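Local coordinates for phage-related conserved hypothetical protein, BB2244 (Bordetella bronchiseptica, PDB 2BDV) that is of unknown function but belongs to the SOS response-associated peptidase (SRAP) family, whose characterised members act on abasic sites in DNA, so probably has a similar role, at residues D100-L108 / G157-P166; V167-W177 / R186-L195. All coordinates share one frame; numbering follows the deposited sequence.

Interaction 1 (D100-L108 / G157-P166); sequences DGWYEWKAL and GMVDVHDRRP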
# COMPACT_ATOMS: atom_id res chain seq x y z
N ASP A 100 -7.11 0.24 -7.13
CA ASP A 100 -7.52 -0.34 -8.40
C ASP A 100 -6.26 -0.74 -9.17
O ASP A 100 -6.31 -1.57 -10.08
CB ASP A 100 -8.36 0.69 -9.16
CG ASP A 100 -9.67 1.00 -8.44
OD1 ASP A 100 -10.64 0.25 -8.66
OD2 ASP A 100 -9.72 1.96 -7.65
N GLY A 101 -5.14 -0.16 -8.76
CA GLY A 101 -3.86 -0.44 -9.39
C GLY A 101 -2.75 0.48 -8.90
O GLY A 101 -2.96 1.31 -8.01
N TRP A 102 -1.55 0.35 -9.46
CA TRP A 102 -0.43 1.20 -9.05
C TRP A 102 0.47 1.49 -10.25
O TRP A 102 0.31 0.89 -11.32
CB TRP A 102 0.36 0.53 -7.91
CG TRP A 102 1.18 -0.69 -8.30
CD1 TRP A 102 2.50 -0.73 -8.63
CD2 TRP A 102 0.70 -2.04 -8.43
NE1 TRP A 102 2.88 -2.00 -8.96
CE2 TRP A 102 1.80 -2.84 -8.85
CE3 TRP A 102 -0.55 -2.66 -8.24
CZ2 TRP A 102 1.70 -4.21 -9.07
CZ3 TRP A 102 -0.65 -4.03 -8.47
CH2 TRP A 102 0.47 -4.79 -8.88
N TYR A 103 1.41 2.41 -10.07
CA TYR A 103 2.30 2.77 -11.16
C TYR A 103 3.76 2.46 -10.89
O TYR A 103 4.23 2.55 -9.76
CB TYR A 103 2.20 4.26 -11.48
CG TYR A 103 0.80 4.76 -11.73
CD1 TYR A 103 -0.04 5.10 -10.66
CD2 TYR A 103 0.33 4.94 -13.02
CE1 TYR A 103 -1.32 5.61 -10.89
CE2 TYR A 103 -0.94 5.45 -13.26
CZ TYR A 103 -1.76 5.78 -12.19
OH TYR A 103 -3.01 6.30 -12.43
N GLU A 104 4.47 2.09 -11.95
CA GLU A 104 5.91 1.81 -11.90
C GLU A 104 6.49 2.44 -13.17
O GLU A 104 5.90 2.36 -14.24
CB GLU A 104 6.20 0.31 -11.91
CG GLU A 104 5.69 -0.44 -10.70
CD GLU A 104 5.97 -1.92 -10.79
OE1 GLU A 104 5.47 -2.69 -9.93
OE2 GLU A 104 6.70 -2.33 -11.72
N TRP A 105 7.65 3.07 -13.04
CA TRP A 105 8.31 3.70 -14.17
C TRP A 105 9.43 2.82 -14.72
O TRP A 105 10.30 2.35 -13.98
CB TRP A 105 8.87 5.06 -13.75
CG TRP A 105 7.81 6.11 -13.56
CD1 TRP A 105 7.54 7.18 -14.39
CD2 TRP A 105 6.86 6.19 -12.50
NE1 TRP A 105 6.49 7.91 -13.90
CE2 TRP A 105 6.05 7.32 -12.74
CE3 TRP A 105 6.61 5.40 -11.36
CZ2 TRP A 105 5.01 7.70 -11.88
CZ3 TRP A 105 5.57 5.78 -10.50
CH2 TRP A 105 4.79 6.92 -10.77
N LYS A 106 9.38 2.58 -16.02
CA LYS A 106 10.36 1.74 -16.69
C LYS A 106 11.47 2.60 -17.27
O LYS A 106 11.24 3.41 -18.16
CB LYS A 106 9.67 0.95 -17.81
CG LYS A 106 10.57 -0.02 -18.55
CD LYS A 106 11.08 -1.11 -17.63
CE LYS A 106 11.78 -2.23 -18.41
NZ LYS A 106 10.86 -2.95 -19.34
N ALA A 107 12.68 2.43 -16.75
CA ALA A 107 13.82 3.19 -17.22
C ALA A 107 14.02 2.85 -18.69
O ALA A 107 14.18 1.68 -19.04
CB ALA A 107 15.06 2.81 -16.42
N LEU A 108 14.03 3.86 -19.55
CA LEU A 108 14.21 3.62 -20.97
C LEU A 108 15.66 3.74 -21.41
O LEU A 108 15.99 3.44 -22.55
CB LEU A 108 13.33 4.58 -21.78
CG LEU A 108 11.83 4.48 -21.50
CD1 LEU A 108 11.15 5.74 -22.02
CD2 LEU A 108 11.24 3.23 -22.14
N GLY A 157 9.69 -4.75 -8.92
CA GLY A 157 8.42 -4.25 -9.40
C GLY A 157 7.78 -5.23 -10.37
O GLY A 157 8.41 -6.22 -10.76
N MET A 158 6.54 -4.96 -10.75
CA MET A 158 5.84 -5.82 -11.69
C MET A 158 6.41 -5.58 -13.09
O MET A 158 6.49 -6.50 -13.90
CB MET A 158 4.33 -5.50 -11.66
CG MET A 158 3.43 -6.52 -12.37
SD MET A 158 3.46 -8.17 -11.63
CE MET A 158 2.62 -7.85 -10.10
N VAL A 159 6.84 -4.35 -13.35
CA VAL A 159 7.41 -3.97 -14.64
C VAL A 159 8.84 -3.46 -14.49
O VAL A 159 9.71 -3.81 -15.28
CB VAL A 159 6.56 -2.87 -15.32
CG1 VAL A 159 7.13 -2.55 -16.69
CG2 VAL A 159 5.11 -3.33 -15.45
N ASP A 160 9.06 -2.63 -13.47
CA ASP A 160 10.38 -2.05 -13.18
C ASP A 160 11.10 -2.89 -12.14
O ASP A 160 10.71 -2.93 -10.98
CB ASP A 160 10.23 -0.61 -12.68
CG ASP A 160 11.52 -0.06 -12.10
OD1 ASP A 160 12.61 -0.43 -12.58
OD2 ASP A 160 11.45 0.77 -11.16
N VAL A 161 12.16 -3.56 -12.57
CA VAL A 161 12.93 -4.43 -11.68
C VAL A 161 13.56 -3.70 -10.49
O VAL A 161 14.01 -4.33 -9.54
CB VAL A 161 14.03 -5.18 -12.46
CG1 VAL A 161 13.40 -6.00 -13.57
CG2 VAL A 161 15.04 -4.20 -13.03
N HIS A 162 13.60 -2.38 -10.54
CA HIS A 162 14.18 -1.59 -9.46
C HIS A 162 13.11 -1.10 -8.48
O HIS A 162 13.43 -0.44 -7.48
CB HIS A 162 14.94 -0.39 -10.03
CG HIS A 162 16.25 -0.76 -10.67
ND1 HIS A 162 16.41 -1.90 -11.42
CD2 HIS A 162 17.44 -0.11 -10.70
CE1 HIS A 162 17.65 -1.94 -11.89
NE2 HIS A 162 18.29 -0.87 -11.47
N ASP A 163 11.85 -1.40 -8.76
CA ASP A 163 10.77 -0.97 -7.88
C ASP A 163 10.41 -2.11 -6.93
O ASP A 163 11.04 -3.17 -6.95
CB ASP A 163 9.55 -0.54 -8.69
CG ASP A 163 8.73 0.55 -8.00
OD1 ASP A 163 8.24 1.46 -8.70
OD2 ASP A 163 8.57 0.50 -6.75
N ARG A 164 9.40 -1.88 -6.12
CA ARG A 164 8.97 -2.87 -5.14
C ARG A 164 7.48 -3.10 -5.26
O ARG A 164 6.68 -2.23 -4.91
CB ARG A 164 9.33 -2.35 -3.74
CG ARG A 164 10.83 -2.10 -3.55
CD ARG A 164 11.10 -1.11 -2.43
NE ARG A 164 10.99 0.26 -2.91
CZ ARG A 164 11.91 0.86 -3.67
NH1 ARG A 164 11.73 2.11 -4.07
NH2 ARG A 164 13.01 0.21 -4.02
N ARG A 165 7.09 -4.26 -5.75
CA ARG A 165 5.67 -4.54 -5.92
C ARG A 165 4.97 -4.67 -4.57
O ARG A 165 5.52 -5.22 -3.63
CB ARG A 165 5.46 -5.82 -6.73
CG ARG A 165 5.72 -7.10 -5.97
CD ARG A 165 5.58 -8.29 -6.89
NE ARG A 165 6.56 -8.26 -7.97
CZ ARG A 165 6.66 -9.19 -8.91
NH1 ARG A 165 7.59 -9.08 -9.85
NH2 ARG A 165 5.82 -10.21 -8.93
N PRO A 166 3.74 -4.14 -4.48
CA PRO A 166 2.96 -4.20 -3.24
C PRO A 166 2.34 -5.57 -3.01
O PRO A 166 1.85 -6.20 -3.95
CB PRO A 166 1.91 -3.12 -3.46
CG PRO A 166 1.64 -3.24 -4.93
CD PRO A 166 3.04 -3.35 -5.50
O HOH W 1 6.29 3.12 -8.34
O HOH W 2 9.19 2.61 -10.88
O HOH W 3 13.26 0.37 -15.14
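W105 O of strand 101-107 touches D160 CB of the irregular loop 157-166, and the backbones come nearest at K106 and D160, whose CA atoms lie 5.2 Å apart. E104 carries the contact. Its chain is extended beyond CG (chi2 178°), so the carboxylate reaches the backbone of M158 to D160. It accepts three backbone N-H bonds, all nearly straight. M158 N donates to the syn lone pair of E104 OE1, 2.6 Å away. V159 N approaches E104 OE2 at 2.6 Å from the syn side, tilted out of the carboxylate plane. D160 N meets E104 OE2 at 3.0 Å almost in line with the C-O bond. W102 NE1 adds a fourth bond, 2.9 Å to E104 OE1, from the anti side, in the indole plane but tilted from the carboxylate plane. Each carboxylate oxygen is thus gripped twice, which fixes the rotation of the group. The W102 indole is held in turn. P166 CD lies over one face, a CH-pi contact 3.8 Å from the centroid of the five-membered ring. M158 CE touches the ring edge. Water joins the rest: one molecule donates to both Y103 O and D163 OD1, and another links A107 N to D160 OD1. D160 OD1 also accepts from H162 N in an Asx turn, within the type I turn D160-D163. D163 OD2 binds the backbone N of C2, the first modelled residue. Strand 101-107 sits between strands 5-7 and 116-123 in an antiparallel sheet. M158 and V159 pack on W202 of strand 201-204, and P166 reaches F129 of strand 126-133.

Interaction 2 (V167-W177 / R186-L195); sequences VALPPELAREW and RAKEILRAGL
L173 and I190 meet where helices 171-177 and 186-191 pack nearly antiparallel, their axes 10.0 Å apart at 151°. The apolar contacts are central. I190 CG2 lies against L173 CB and L169 CD2, while I190 CD1 reaches E176 CB at 3.6 Å. L173 CD1 presses on A193 CB at 3.4 Å, tighter than usual for two carbons. L195 CD1 lies against the P170 ring, at CG and CD. The W177 indole is the aromatic element. With CG anti to the backbone N (chi1 174°), it is carried to A187 and L191 of the second helix. L191 CD1 sits over its six-membered ring, a CH-pi contact 3.8 Å from the centroid, and A187 O lies at the edge. W177 NE1 bonds to I95 O. The polar contacts lie at two ends. E176 and R186 form a salt bridge: R186 NE meets E176 OE2 at 2.7 Å from above the carboxylate plane, and R186 NH2 adds a weak bond to E176 OE1. R186 NH1 also holds E189 OE2, extending the network. In the loops, L195 N donates to A168 O at 2.8 Å, and G194 CA makes a C-H...O contact with the same oxygen. A water bridges A168 N and L195 O. The arrangement is a short helical hairpin. It packs on the mixed sheet of this alpha-beta fold, where A174 and W177 touch L96 of strand 94-99 and L191 touches A130 of strand 126-133.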
# COMPACT_ATOMS: atom_id res chain seq x y z
N VAL A 167 2.36 -6.03 -1.77
CA VAL A 167 1.79 -7.33 -1.45
C VAL A 167 0.26 -7.23 -1.40
O VAL A 167 -0.29 -6.64 -0.48
CB VAL A 167 2.31 -7.84 -0.09
CG1 VAL A 167 1.67 -9.18 0.25
CG2 VAL A 167 3.82 -7.97 -0.14
N ALA A 168 -0.40 -7.79 -2.41
CA ALA A 168 -1.85 -7.77 -2.45
C ALA A 168 -2.35 -9.08 -1.85
O ALA A 168 -1.83 -10.15 -2.16
CB ALA A 168 -2.35 -7.61 -3.88
N LEU A 169 -3.38 -8.99 -1.02
CA LEU A 169 -3.93 -10.16 -0.36
C LEU A 169 -5.34 -10.53 -0.80
O LEU A 169 -6.13 -9.67 -1.18
CB LEU A 169 -3.94 -9.95 1.16
CG LEU A 169 -2.65 -9.61 1.91
CD1 LEU A 169 -3.04 -9.17 3.31
CD2 LEU A 169 -1.71 -10.81 1.96
N PRO A 170 -5.67 -11.83 -0.76
CA PRO A 170 -7.02 -12.27 -1.14
C PRO A 170 -7.95 -11.74 -0.03
O PRO A 170 -7.50 -11.52 1.10
CB PRO A 170 -6.92 -13.79 -1.11
CG PRO A 170 -5.45 -14.06 -1.34
CD PRO A 170 -4.79 -12.98 -0.53
N PRO A 171 -9.23 -11.53 -0.34
CA PRO A 171 -10.16 -11.03 0.68
C PRO A 171 -10.15 -11.83 1.99
O PRO A 171 -10.21 -11.26 3.08
CB PRO A 171 -11.51 -11.09 -0.03
CG PRO A 171 -11.14 -10.77 -1.45
CD PRO A 171 -9.86 -11.55 -1.67
N GLU A 172 -10.09 -13.15 1.88
CA GLU A 172 -10.08 -14.02 3.05
C GLU A 172 -8.87 -13.72 3.95
O GLU A 172 -9.02 -13.57 5.16
CB GLU A 172 -10.03 -15.51 2.65
CG GLU A 172 -11.21 -16.06 1.82
CD GLU A 172 -10.95 -16.05 0.31
OE1 GLU A 172 -11.50 -16.92 -0.40
OE2 GLU A 172 -10.21 -15.16 -0.17
N LEU A 173 -7.69 -13.66 3.35
CA LEU A 173 -6.46 -13.40 4.09
C LEU A 173 -6.39 -11.96 4.56
O LEU A 173 -5.81 -11.65 5.59
CB LEU A 173 -5.25 -13.75 3.22
CG LEU A 173 -5.09 -15.22 2.84
CD1 LEU A 173 -3.86 -15.43 1.96
CD2 LEU A 173 -4.96 -16.05 4.11
N ALA A 174 -7.00 -11.08 3.78
CA ALA A 174 -7.03 -9.66 4.08
C ALA A 174 -7.80 -9.43 5.38
O ALA A 174 -7.41 -8.60 6.21
CB ALA A 174 -7.69 -8.90 2.94
N ARG A 175 -8.90 -10.16 5.56
CA ARG A 175 -9.70 -10.04 6.78
C ARG A 175 -8.89 -10.52 7.96
O ARG A 175 -8.90 -9.90 9.02
CB ARG A 175 -10.98 -10.89 6.69
CG ARG A 175 -11.95 -10.40 5.65
CD ARG A 175 -13.05 -11.42 5.39
NE ARG A 175 -13.61 -11.14 4.07
CZ ARG A 175 -13.78 -12.05 3.12
NH1 ARG A 175 -13.44 -13.32 3.34
NH2 ARG A 175 -14.24 -11.68 1.93
N GLU A 176 -8.18 -11.63 7.79
CA GLU A 176 -7.37 -12.14 8.89
C GLU A 176 -6.29 -11.13 9.25
O GLU A 176 -6.02 -10.91 10.42
CB GLU A 176 -6.73 -13.46 8.50
CG GLU A 176 -6.77 -14.50 9.59
CD GLU A 176 -6.12 -15.78 9.14
OE1 GLU A 176 -6.20 -16.07 7.92
OE2 GLU A 176 -5.54 -16.50 9.98
N TRP A 177 -5.69 -10.51 8.24
CA TRP A 177 -4.65 -9.52 8.48
C TRP A 177 -5.12 -8.35 9.36
O TRP A 177 -4.43 -7.98 10.30
CB TRP A 177 -4.11 -9.00 7.13
CG TRP A 177 -3.12 -7.86 7.22
CD1 TRP A 177 -3.38 -6.53 6.97
CD2 TRP A 177 -1.72 -7.94 7.51
NE1 TRP A 177 -2.22 -5.79 7.09
CE2 TRP A 177 -1.19 -6.63 7.42
CE3 TRP A 177 -0.86 -9.00 7.83
CZ2 TRP A 177 0.17 -6.36 7.64
CZ3 TRP A 177 0.49 -8.73 8.05
CH2 TRP A 177 0.99 -7.41 7.96
N ARG A 186 0.98 -15.29 12.86
CA ARG A 186 0.05 -15.59 11.79
C ARG A 186 0.11 -14.49 10.74
O ARG A 186 -0.00 -14.75 9.55
CB ARG A 186 -1.38 -15.72 12.36
CG ARG A 186 -2.46 -15.93 11.30
CD ARG A 186 -2.21 -17.16 10.43
NE ARG A 186 -3.01 -17.15 9.20
CZ ARG A 186 -2.72 -17.85 8.11
NH1 ARG A 186 -1.65 -18.63 8.10
NH2 ARG A 186 -3.48 -17.77 7.03
N ALA A 187 0.31 -13.26 11.20
CA ALA A 187 0.39 -12.11 10.31
C ALA A 187 1.58 -12.24 9.36
O ALA A 187 1.47 -11.94 8.17
CB ALA A 187 0.52 -10.82 11.12
N LYS A 188 2.71 -12.68 9.88
CA LYS A 188 3.88 -12.84 9.05
C LYS A 188 3.67 -13.87 7.94
O LYS A 188 4.09 -13.65 6.81
CB LYS A 188 5.09 -13.18 9.92
CG LYS A 188 5.56 -11.99 10.73
CD LYS A 188 6.50 -12.40 11.84
CE LYS A 188 6.93 -11.20 12.67
NZ LYS A 188 7.60 -11.64 13.93
N GLU A 189 3.01 -14.98 8.26
CA GLU A 189 2.74 -16.01 7.25
C GLU A 189 1.87 -15.46 6.12
O GLU A 189 2.18 -15.64 4.94
CB GLU A 189 2.03 -17.21 7.89
CG GLU A 189 2.92 -18.11 8.74
CD GLU A 189 2.14 -19.23 9.42
OE1 GLU A 189 2.77 -20.15 9.99
OE2 GLU A 189 0.89 -19.18 9.39
N ILE A 190 0.78 -14.79 6.49
CA ILE A 190 -0.15 -14.22 5.52
C ILE A 190 0.57 -13.33 4.52
O ILE A 190 0.31 -13.37 3.32
CB ILE A 190 -1.24 -13.38 6.23
CG1 ILE A 190 -2.10 -14.29 7.11
CG2 ILE A 190 -2.12 -12.66 5.21
CD1 ILE A 190 -3.21 -13.57 7.85
N LEU A 191 1.51 -12.54 5.03
CA LEU A 191 2.26 -11.61 4.22
C LEU A 191 2.91 -12.19 2.97
O LEU A 191 3.08 -11.49 1.98
CB LEU A 191 3.31 -10.93 5.08
CG LEU A 191 3.32 -9.41 5.00
CD1 LEU A 191 1.91 -8.84 4.90
CD2 LEU A 191 4.04 -8.88 6.21
N ARG A 192 3.27 -13.47 3.00
CA ARG A 192 3.89 -14.07 1.83
C ARG A 192 2.90 -14.80 0.92
O ARG A 192 3.30 -15.49 -0.01
CB ARG A 192 5.01 -15.03 2.23
CG ARG A 192 4.68 -15.98 3.36
CD ARG A 192 5.85 -16.92 3.60
NE ARG A 192 7.14 -16.24 3.49
CZ ARG A 192 7.53 -15.22 4.26
NH1 ARG A 192 6.71 -14.75 5.20
NH2 ARG A 192 8.74 -14.69 4.10
N ALA A 193 1.62 -14.63 1.20
CA ALA A 193 0.59 -15.25 0.38
C ALA A 193 -0.00 -14.22 -0.57
O ALA A 193 -1.18 -14.28 -0.92
CB ALA A 193 -0.51 -15.84 1.27
N GLY A 194 0.82 -13.26 -0.98
CA GLY A 194 0.36 -12.23 -1.89
C GLY A 194 -0.01 -12.76 -3.27
O GLY A 194 0.55 -13.76 -3.71
N LEU A 195 -0.95 -12.09 -3.93
CA LEU A 195 -1.39 -12.49 -5.27
C LEU A 195 -0.21 -12.58 -6.24
O LEU A 195 0.68 -11.73 -6.22
CB LEU A 195 -2.42 -11.50 -5.82
CG LEU A 195 -3.88 -11.62 -5.39
CD1 LEU A 195 -3.97 -11.76 -3.88
CD2 LEU A 195 -4.64 -10.39 -5.86
O HOH W 4 0.96 -9.32 -4.58

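Interactions 1 and 2 follow in series along the chain. Interaction 1 closes at P166 and interaction 2 opens at V167, yet their centres are about 21 Å apart. Interaction 1 sets a loop mainly against the antiparallel sheet of strands 5-7, 101-107, 116-123 and 201-204, but also touches strand 126-133. Interaction 2 places two helices on the mixed sheet that includes strands 94-99 and 126-133. The chain turns a corner at D100, between strands 94-99 and 101-107, so these sheets are joined directly. F200 is a shared neighbour, touched by W102, M158 and L195. Together the contacts tie the 157-195 region to both sheets of the single SRAP unit.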